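Local coordinates for glycosyl hydrolases family 31 family protein (Aspergillus niger, PDB 6DRU) that hydrolyses terminal alpha-xylosidic linkages, freeing alpha-xylose from the non-reducing terminal glucose of xyloglucan oligosaccharides, at residues 611-623 against 638-650. Residues are numbered along the deposited sequence; the frame is centred on the assembly and turned at random.
Sequences RSIMRPLYMDFEK and YTTQQYMFGPRLL. With NAG (2-acetamido-2-deoxy-beta-D-glucopyranose), chain E.
The edge strand of the antiparallel sheet in the C-terminal family 31 domain is joined here to its neighbour: M614 and R615 run against M644 and F645, and strand 643-645 then turns back into strand 649-651. R615 and M644 form the hydrogen-bonded pair: M644 N donates a hydrogen bond to R615 O (2.8 Å), and R615 N donates one to M644 O on a more bent path (134°). The pairing extends one step past the strand, where G646 N reaches I613 O at 2.9 Å; positive phi at G646 goes with the chain turning away there.

The two sides of the sheet pack differently. On the side of M614, the methyl CE sits over the middle of the Y643 ring, 4.1 Å from its centroid and only 6° off the normal, while CB meets the edge of the F645 ring. M614 gets there with CG lodged between backbone N and carbonyl carbon (chi1 57°) and a bend at chi3. Helix 596-609 backs F645, and the Y643 hydroxyl bonds to F550 O and W547 NE1.

On the side of R615, M644 folds back at chi2 and chi3, which brings SD to the edge of the F621 ring in a Met-aromatic contact and CG to 3.8 Å from F621 CE2. L617 fills in beside it, its CD2 touching L650 CD1 at 3.8 Å. The aliphatic part of R615 lies along M644 O, and beyond it the guanidinium grips D620 side-on while NH2 also pairs with D229. M619 CE lies over the middle of one face of that guanidinium, and within its plane NH1 donates to S612 O at 3.2 Å.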
ATOM      1  N   ARG A 611      15.446 -42.271  -2.222  1.00 68.98           N
ATOM      2  CA  ARG A 611      14.686 -43.344  -1.597  1.00 57.03           C
ATOM      3  C   ARG A 611      14.388 -42.972  -0.152  1.00 61.75           C
ATOM      4  O   ARG A 611      15.311 -42.860   0.662  1.00 72.90           O
ATOM      5  CB  ARG A 611      15.472 -44.653  -1.673  1.00 65.57           C
ATOM      6  CG  ARG A 611      14.655 -45.902  -1.434  1.00 74.38           C
ATOM      7  CD  ARG A 611      13.524 -45.987  -2.439  1.00 84.52           C
ATOM      8  NE  ARG A 611      12.779 -47.235  -2.323  1.00 94.42           N
ATOM      9  CZ  ARG A 611      12.915 -48.257  -3.160  1.00 90.86           C
ATOM     10  NH1 ARG A 611      13.769 -48.175  -4.171  1.00 87.72           N
ATOM     11  NH2 ARG A 611      12.198 -49.360  -2.988  1.00 96.89           N
ATOM     12  N   SER A 612      13.113 -42.765   0.171  1.00 50.39           N
ATOM     13  CA  SER A 612      12.745 -42.261   1.488  1.00 64.51           C
ATOM     14  C   SER A 612      13.210 -43.207   2.587  1.00 65.73           C
ATOM     15  O   SER A 612      13.094 -44.429   2.472  1.00 66.37           O
ATOM     16  CB  SER A 612      11.236 -42.061   1.576  1.00 65.64           C
ATOM     17  OG  SER A 612      10.774 -41.180   0.567  1.00 64.51           O
ATOM     18  N   ILE A 613      13.746 -42.628   3.661  1.00 66.56           N
ATOM     19  CA  ILE A 613      14.305 -43.411   4.757  1.00 57.28           C
ATOM     20  C   ILE A 613      13.179 -43.939   5.636  1.00 59.98           C
ATOM     21  O   ILE A 613      12.922 -45.147   5.661  1.00 72.22           O
ATOM     22  CB  ILE A 613      15.319 -42.584   5.565  1.00 55.38           C
ATOM     23  CG1 ILE A 613      16.464 -42.140   4.652  1.00 52.50           C
ATOM     24  CG2 ILE A 613      15.852 -43.389   6.735  1.00 52.36           C
ATOM     25  CD1 ILE A 613      17.497 -41.289   5.338  1.00 64.23           C
ATOM     26  N   MET A 614      12.494 -43.057   6.358  1.00 57.31           N
ATOM     27  CA  MET A 614      11.286 -43.464   7.062  1.00 70.06           C
ATOM     28  C   MET A 614      10.097 -43.259   6.133  1.00 63.24           C
ATOM     29  O   MET A 614       9.915 -42.176   5.568  1.00 55.56           O
ATOM     30  CB  MET A 614      11.112 -42.714   8.388  1.00 72.12           C
ATOM     31  CG  MET A 614      11.062 -41.205   8.324  1.00 69.99           C
ATOM     32  SD  MET A 614      10.969 -40.517   9.995  1.00 70.56           S
ATOM     33  CE  MET A 614       9.363 -41.102  10.531  1.00 49.32           C
ATOM     34  N   ARG A 615       9.299 -44.311   5.971  1.00 69.90           N
ATOM     35  CA  ARG A 615       8.405 -44.447   4.829  1.00 61.40           C
ATOM     36  C   ARG A 615       6.962 -44.606   5.280  1.00 61.83           C
ATOM     37  O   ARG A 615       6.640 -45.587   5.972  1.00 65.67           O
ATOM     38  CB  ARG A 615       8.832 -45.647   3.979  1.00 54.78           C
ATOM     39  CG  ARG A 615      10.276 -45.575   3.505  1.00 63.61           C
ATOM     40  CD  ARG A 615      10.736 -46.871   2.856  1.00 57.92           C
ATOM     41  NE  ARG A 615       9.983 -47.189   1.646  1.00 58.94           N
ATOM     42  CZ  ARG A 615      10.187 -46.615   0.466  1.00 75.97           C
ATOM     43  NH1 ARG A 615      11.122 -45.685   0.329  1.00 81.22           N
ATOM     44  NH2 ARG A 615       9.452 -46.970  -0.579  1.00 77.00           N
ATOM     45  N   PRO A 616       6.067 -43.688   4.922  1.00 66.97           N
ATOM     46  CA  PRO A 616       4.640 -43.924   5.160  1.00 62.95           C
ATOM     47  C   PRO A 616       4.165 -45.148   4.393  1.00 59.86           C
ATOM     48  O   PRO A 616       4.718 -45.511   3.353  1.00 69.81           O
ATOM     49  CB  PRO A 616       3.976 -42.640   4.650  1.00 61.97           C
ATOM     50  CG  PRO A 616       4.989 -42.011   3.746  1.00 51.77           C
ATOM     51  CD  PRO A 616       6.319 -42.368   4.323  1.00 55.93           C
ATOM     52  N   LEU A 617       3.118 -45.784   4.923  1.00 61.52           N
ATOM     53  CA  LEU A 617       2.717 -47.102   4.440  1.00 71.49           C
ATOM     54  C   LEU A 617       2.215 -47.089   3.001  1.00 65.78           C
ATOM     55  O   LEU A 617       2.233 -48.138   2.349  1.00 74.70           O
ATOM     56  CB  LEU A 617       1.640 -47.694   5.352  1.00 59.20           C
ATOM     57  CG  LEU A 617       2.083 -47.994   6.786  1.00 60.11           C
ATOM     58  CD1 LEU A 617       0.963 -48.659   7.571  1.00 62.55           C
ATOM     59  CD2 LEU A 617       3.336 -48.859   6.792  1.00 46.09           C
ATOM     60  N   TYR A 618       1.773 -45.940   2.484  1.00 60.79           N
ATOM     61  CA  TYR A 618       1.275 -45.914   1.114  1.00 62.60           C
ATOM     62  C   TYR A 618       2.389 -46.083   0.088  1.00 63.60           C
ATOM     63  O   TYR A 618       2.111 -46.466  -1.053  1.00 67.96           O
ATOM     64  CB  TYR A 618       0.503 -44.617   0.842  1.00 62.43           C
ATOM     65  CG  TYR A 618       1.291 -43.338   1.041  1.00 62.31           C
ATOM     66  CD1 TYR A 618       2.211 -42.906   0.092  1.00 60.60           C
ATOM     67  CD2 TYR A 618       1.093 -42.547   2.165  1.00 62.57           C
ATOM     68  CE1 TYR A 618       2.925 -41.737   0.266  1.00 63.81           C
ATOM     69  CE2 TYR A 618       1.801 -41.372   2.345  1.00 62.34           C
ATOM     70  CZ  TYR A 618       2.716 -40.974   1.393  1.00 67.82           C
ATOM     71  OH  TYR A 618       3.427 -39.809   1.566  1.00 64.34           O
ATOM     72  N   MET A 619       3.640 -45.818   0.466  1.00 62.03           N
ATOM     73  CA  MET A 619       4.723 -45.895  -0.507  1.00 70.14           C
ATOM     74  C   MET A 619       5.093 -47.333  -0.841  1.00 62.54           C
ATOM     75  O   MET A 619       5.622 -47.597  -1.926  1.00 76.57           O
ATOM     76  CB  MET A 619       5.948 -45.143   0.009  1.00 64.74           C
ATOM     77  CG  MET A 619       5.804 -43.636  -0.052  1.00 78.71           C
ATOM     78  SD  MET A 619       7.398 -42.805  -0.091  1.00 88.17           S
ATOM     79  CE  MET A 619       8.093 -43.440   1.413  1.00 56.59           C
ATOM     80  N   ASP A 620       4.833 -48.272   0.071  1.00 69.08           N
ATOM     81  CA  ASP A 620       5.213 -49.661  -0.136  1.00 65.86           C
ATOM     82  C   ASP A 620       4.041 -50.622  -0.273  1.00 64.56           C
ATOM     83  O   ASP A 620       4.233 -51.723  -0.800  1.00 72.45           O
ATOM     84  CB  ASP A 620       6.106 -50.147   1.017  1.00 66.45           C
ATOM     85  CG  ASP A 620       7.549 -49.699   0.869  1.00 73.39           C
ATOM     86  OD1 ASP A 620       8.034 -49.618  -0.281  1.00 75.13           O
ATOM     87  OD2 ASP A 620       8.199 -49.438   1.903  1.00 78.44           O
ATOM     88  N   PHE A 621       2.837 -50.244   0.169  1.00 58.27           N
ATOM     89  CA  PHE A 621       1.728 -51.190   0.198  1.00 59.06           C
ATOM     90  C   PHE A 621       0.426 -50.607  -0.341  1.00 62.58           C
ATOM     91  O   PHE A 621      -0.644 -51.163  -0.072  1.00 74.52           O
ATOM     92  CB  PHE A 621       1.502 -51.720   1.620  1.00 63.24           C
ATOM     93  CG  PHE A 621       2.755 -52.189   2.308  1.00 64.50           C
ATOM     94  CD1 PHE A 621       3.383 -53.359   1.915  1.00 63.84           C
ATOM     95  CD2 PHE A 621       3.294 -51.468   3.362  1.00 69.80           C
ATOM     96  CE1 PHE A 621       4.534 -53.795   2.550  1.00 62.47           C
ATOM     97  CE2 PHE A 621       4.446 -51.902   4.002  1.00 70.23           C
ATOM     98  CZ  PHE A 621       5.065 -53.067   3.594  1.00 67.80           C
ATOM     99  N   GLU A 622       0.473 -49.500  -1.085  1.00 63.44           N
ATOM    100  CA  GLU A 622      -0.752 -49.040  -1.736  1.00 68.49           C
ATOM    101  C   GLU A 622      -1.092 -49.916  -2.933  1.00 78.94           C
ATOM    102  O   GLU A 622      -2.259 -50.266  -3.142  1.00 74.35           O
ATOM    103  CB  GLU A 622      -0.633 -47.582  -2.176  1.00 77.13           C
ATOM    104  CG  GLU A 622      -1.986 -46.978  -2.536  1.00 78.96           C
ATOM    105  CD  GLU A 622      -1.878 -45.704  -3.347  1.00 80.86           C
ATOM    106  OE1 GLU A 622      -1.515 -45.789  -4.540  1.00 81.77           O
ATOM    107  OE2 GLU A 622      -2.166 -44.620  -2.797  1.00 84.18           O
ATOM    108  N   LYS A 623      -0.084 -50.272  -3.735  1.00 74.74           N
ATOM    109  CA  LYS A 623      -0.302 -51.209  -4.831  1.00 69.32           C
ATOM    110  C   LYS A 623      -0.837 -52.540  -4.318  1.00 72.10           C
ATOM    111  O   LYS A 623      -1.662 -53.183  -4.978  1.00 74.38           O
ATOM    112  CB  LYS A 623       1.001 -51.434  -5.597  1.00 65.88           C
ATOM    113  CG  LYS A 623       1.434 -50.285  -6.487  1.00 76.09           C
ATOM    114  CD  LYS A 623       2.899 -50.438  -6.878  1.00 86.61           C
ATOM    115  CE  LYS A 623       3.202 -49.784  -8.218  1.00 87.36           C
ATOM    116  NZ  LYS A 623       4.638 -49.933  -8.585  1.00 83.75           N
ATOM    117  N   TYR A 638      -3.147 -46.308  12.265  1.00 62.00           N
ATOM    118  CA  TYR A 638      -2.296 -47.324  11.656  1.00 59.80           C
ATOM    119  C   TYR A 638      -1.407 -46.758  10.558  1.00 66.38           C
ATOM    120  O   TYR A 638      -0.395 -47.382  10.219  1.00 67.41           O
ATOM    121  CB  TYR A 638      -3.150 -48.462  11.099  1.00 68.58           C
ATOM    122  CG  TYR A 638      -3.891 -49.238  12.162  1.00 68.40           C
ATOM    123  CD1 TYR A 638      -3.255 -49.627  13.333  1.00 64.73           C
ATOM    124  CD2 TYR A 638      -5.227 -49.574  11.999  1.00 71.46           C
ATOM    125  CE1 TYR A 638      -3.930 -50.333  14.312  1.00 71.07           C
ATOM    126  CE2 TYR A 638      -5.910 -50.279  12.971  1.00 74.95           C
ATOM    127  CZ  TYR A 638      -5.257 -50.656  14.125  1.00 77.78           C
ATOM    128  OH  TYR A 638      -5.938 -51.359  15.093  1.00 79.10           O
ATOM    129  N   THR A 639      -1.756 -45.600   9.995  1.00 68.88           N
ATOM    130  CA  THR A 639      -0.943 -44.976   8.961  1.00 64.01           C
ATOM    131  C   THR A 639      -0.254 -43.697   9.413  1.00 63.14           C
ATOM    132  O   THR A 639       0.782 -43.342   8.842  1.00 61.66           O
ATOM    133  CB  THR A 639      -1.794 -44.670   7.720  1.00 62.71           C
ATOM    134  OG1 THR A 639      -2.956 -43.925   8.107  1.00 72.23           O
ATOM    135  CG2 THR A 639      -2.229 -45.959   7.050  1.00 55.72           C
ATOM    136  N   THR A 640      -0.789 -43.004  10.417  1.00 57.26           N
ATOM    137  CA  THR A 640      -0.148 -41.811  10.951  1.00 58.71           C
ATOM    138  C   THR A 640       0.840 -42.114  12.069  1.00 69.77           C
ATOM    139  O   THR A 640       1.604 -41.221  12.456  1.00 64.25           O
ATOM    140  CB  THR A 640      -1.202 -40.817  11.461  1.00 57.61           C
ATOM    141  OG1 THR A 640      -1.868 -41.361  12.607  1.00 62.27           O
ATOM    142  CG2 THR A 640      -2.224 -40.518  10.375  1.00 60.71           C
ATOM    143  N   GLN A 641       0.849 -43.343  12.597  1.00 71.49           N
ATOM    144  CA  GLN A 641       1.742 -43.710  13.690  1.00 62.76           C
ATOM    145  C   GLN A 641       2.526 -44.991  13.417  1.00 62.87           C
ATOM    146  O   GLN A 641       3.228 -45.473  14.313  1.00 67.21           O
ATOM    147  CB  GLN A 641       0.958 -43.850  15.001  1.00 57.14           C
ATOM    148  CG  GLN A 641       0.176 -42.603  15.391  1.00 62.92           C
ATOM    149  CD  GLN A 641      -0.589 -42.773  16.690  1.00 70.58           C
ATOM    150  OE1 GLN A 641      -1.589 -42.098  16.929  1.00 61.42           O
ATOM    151  NE2 GLN A 641      -0.115 -43.677  17.540  1.00 77.62           N
ATOM    152  N   GLN A 642       2.423 -45.557  12.216  1.00 72.20           N
ATOM    153  CA  GLN A 642       3.270 -46.658  11.783  1.00 60.63           C
ATOM    154  C   GLN A 642       3.997 -46.257  10.508  1.00 58.72           C
ATOM    155  O   GLN A 642       3.518 -45.414   9.743  1.00 72.11           O
ATOM    156  CB  GLN A 642       2.470 -47.942  11.524  1.00 58.60           C
ATOM    157  CG  GLN A 642       1.577 -48.399  12.663  1.00 71.79           C
ATOM    158  CD  GLN A 642       0.854 -49.695  12.337  1.00 69.74           C
ATOM    159  OE1 GLN A 642       0.027 -50.174  13.114  1.00 65.97           O
ATOM    160  NE2 GLN A 642       1.170 -50.273  11.183  1.00 57.86           N
ATOM    161  N   TYR A 643       5.155 -46.871  10.276  1.00 51.33           N
ATOM    162  CA  TYR A 643       5.938 -46.547   9.094  1.00 54.68           C
ATOM    163  C   TYR A 643       6.984 -47.627   8.874  1.00 56.83           C
ATOM    164  O   TYR A 643       7.311 -48.397   9.780  1.00 59.25           O
ATOM    165  CB  TYR A 643       6.617 -45.180   9.223  1.00 59.45           C
ATOM    166  CG  TYR A 643       7.642 -45.104  10.332  1.00 59.22           C
ATOM    167  CD1 TYR A 643       7.259 -44.841  11.641  1.00 51.73           C
ATOM    168  CD2 TYR A 643       8.994 -45.287  10.067  1.00 47.06           C
ATOM    169  CE1 TYR A 643       8.192 -44.769  12.656  1.00 57.34           C
ATOM    170  CE2 TYR A 643       9.934 -45.216  11.075  1.00 45.96           C
ATOM    171  CZ  TYR A 643       9.528 -44.956  12.368  1.00 56.77           C
ATOM    172  OH  TYR A 643      10.460 -44.883  13.378  1.00 58.82           O
ATOM    173  N   MET A 644       7.506 -47.666   7.653  1.00 59.00           N
ATOM    174  CA  MET A 644       8.622 -48.535   7.313  1.00 54.88           C
ATOM    175  C   MET A 644       9.917 -47.749   7.484  1.00 60.21           C
ATOM    176  O   MET A 644      10.149 -46.765   6.773  1.00 71.72           O
ATOM    177  CB  MET A 644       8.486 -49.058   5.883  1.00 59.00           C
ATOM    178  CG  MET A 644       7.342 -50.051   5.688  1.00 74.74           C
ATOM    179  SD  MET A 644       7.640 -51.689   6.387  1.00 74.76           S
ATOM    180  CE  MET A 644       8.994 -52.266   5.367  1.00 62.70           C
ATOM    181  N   PHE A 645      10.752 -48.175   8.428  1.00 62.42           N
ATOM    182  CA  PHE A 645      12.077 -47.586   8.615  1.00 54.45           C
ATOM    183  C   PHE A 645      13.054 -48.380   7.761  1.00 61.93           C
ATOM    184  O   PHE A 645      13.525 -49.447   8.160  1.00 79.21           O
ATOM    185  CB  PHE A 645      12.474 -47.592  10.086  1.00 51.61           C
ATOM    186  CG  PHE A 645      13.757 -46.873  10.364  1.00 59.84           C
ATOM    187  CD1 PHE A 645      13.881 -45.524  10.084  1.00 63.95           C
ATOM    188  CD2 PHE A 645      14.840 -47.543  10.907  1.00 57.45           C
ATOM    189  CE1 PHE A 645      15.063 -44.857  10.338  1.00 66.43           C
ATOM    190  CE2 PHE A 645      16.024 -46.879  11.164  1.00 60.50           C
ATOM    191  CZ  PHE A 645      16.134 -45.534  10.880  1.00 56.36           C
ATOM    192  N   GLY A 646      13.359 -47.858   6.579  1.00 63.65           N
ATOM    193  CA  GLY A 646      14.081 -48.608   5.583  1.00 62.89           C
ATOM    194  C   GLY A 646      13.159 -49.595   4.895  1.00 72.58           C
ATOM    195  O   GLY A 646      11.942 -49.592   5.109  1.00 67.24           O
ATOM    196  N   PRO A 647      13.721 -50.470   4.057  1.00 66.97           N
ATOM    197  CA  PRO A 647      12.880 -51.405   3.298  1.00 69.03           C
ATOM    198  C   PRO A 647      12.418 -52.625   4.078  1.00 70.36           C
ATOM    199  O   PRO A 647      11.530 -53.339   3.593  1.00 68.45           O
ATOM    200  CB  PRO A 647      13.792 -51.818   2.135  1.00 59.93           C
ATOM    201  CG  PRO A 647      15.163 -51.716   2.698  1.00 65.17           C
ATOM    202  CD  PRO A 647      15.138 -50.549   3.657  1.00 64.43           C
ATOM    203  N   ARG A 648      12.961 -52.886   5.264  1.00 73.12           N
ATOM    204  CA  ARG A 648      12.691 -54.140   5.956  1.00 77.68           C
ATOM    205  C   ARG A 648      11.994 -53.988   7.301  1.00 79.50           C
ATOM    206  O   ARG A 648      11.278 -54.905   7.704  1.00 74.91           O
ATOM    207  CB  ARG A 648      13.996 -54.926   6.169  1.00 68.19           C
ATOM    208  CG  ARG A 648      14.788 -55.175   4.895  1.00 69.97           C
ATOM    209  CD  ARG A 648      14.232 -56.358   4.115  1.00 70.56           C
ATOM    210  NE  ARG A 648      14.859 -56.499   2.802  1.00 74.90           N
ATOM    211  CZ  ARG A 648      15.741 -57.444   2.492  1.00 82.64           C
ATOM    212  NH1 ARG A 648      16.099 -58.342   3.399  1.00 81.93           N
ATOM    213  NH2 ARG A 648      16.260 -57.498   1.272  1.00 84.97           N
ATOM    214  N   LEU A 649      12.164 -52.868   7.997  1.00 69.74           N
ATOM    215  CA  LEU A 649      11.636 -52.715   9.347  1.00 58.43           C
ATOM    216  C   LEU A 649      10.304 -51.979   9.325  1.00 64.93           C
ATOM    217  O   LEU A 649      10.142 -50.990   8.606  1.00 79.50           O
ATOM    218  CB  LEU A 649      12.630 -51.961  10.233  1.00 59.58           C
ATOM    219  CG  LEU A 649      13.934 -52.692  10.555  1.00 63.12           C
ATOM    220  CD1 LEU A 649      14.858 -51.804  11.368  1.00 54.51           C
ATOM    221  CD2 LEU A 649      13.648 -53.985  11.300  1.00 63.71           C
ATOM    222  N   LEU A 650       9.349 -52.469  10.115  1.00 57.31           N
ATOM    223  CA  LEU A 650       8.072 -51.800  10.333  1.00 52.17           C
ATOM    224  C   LEU A 650       7.980 -51.415  11.803  1.00 62.74           C
ATOM    225  O   LEU A 650       8.011 -52.287  12.677  1.00 70.26           O
ATOM    226  CB  LEU A 650       6.898 -52.694   9.934  1.00 53.58           C
ATOM    227  CG  LEU A 650       5.508 -52.151  10.271  1.00 63.07           C
ATOM    228  CD1 LEU A 650       5.048 -51.172   9.204  1.00 61.59           C
ATOM    229  CD2 LEU A 650       4.502 -53.279  10.436  1.00 55.84           C
TER
HETATM  230  C1  NAG E   1      -4.950 -41.869  17.411  1.00 69.95           C
HETATM  231  C2  NAG E   1      -4.535 -41.600  18.844  1.00 70.44           C
HETATM  232  C3  NAG E   1      -5.426 -40.629  19.526  1.00 63.56           C
HETATM  233  C4  NAG E   1      -5.616 -39.395  18.675  1.00 68.93           C
HETATM  234  C5  NAG E   1      -6.113 -39.808  17.309  1.00 70.57           C
HETATM  235  C6  NAG E   1      -6.321 -38.580  16.447  1.00 63.77           C
HETATM  236  C7  NAG E   1      -3.305 -43.345  20.068  1.00 64.74           C
HETATM  237  C8  NAG E   1      -3.295 -44.647  20.836  1.00 65.95           C
HETATM  238  N2  NAG E   1      -4.526 -42.823  19.567  1.00 68.51           N
HETATM  239  O3  NAG E   1      -4.877 -40.301  20.781  1.00 69.42           O
HETATM  240  O4  NAG E   1      -6.551 -38.533  19.279  1.00 68.63           O
HETATM  241  O5  NAG E   1      -5.154 -40.657  16.725  1.00 74.22           O
HETATM  242  O6  NAG E   1      -5.569 -38.692  15.260  1.00 83.70           O
HETATM  243  O7  NAG E   1      -2.266 -42.747  19.876  1.00 63.34           O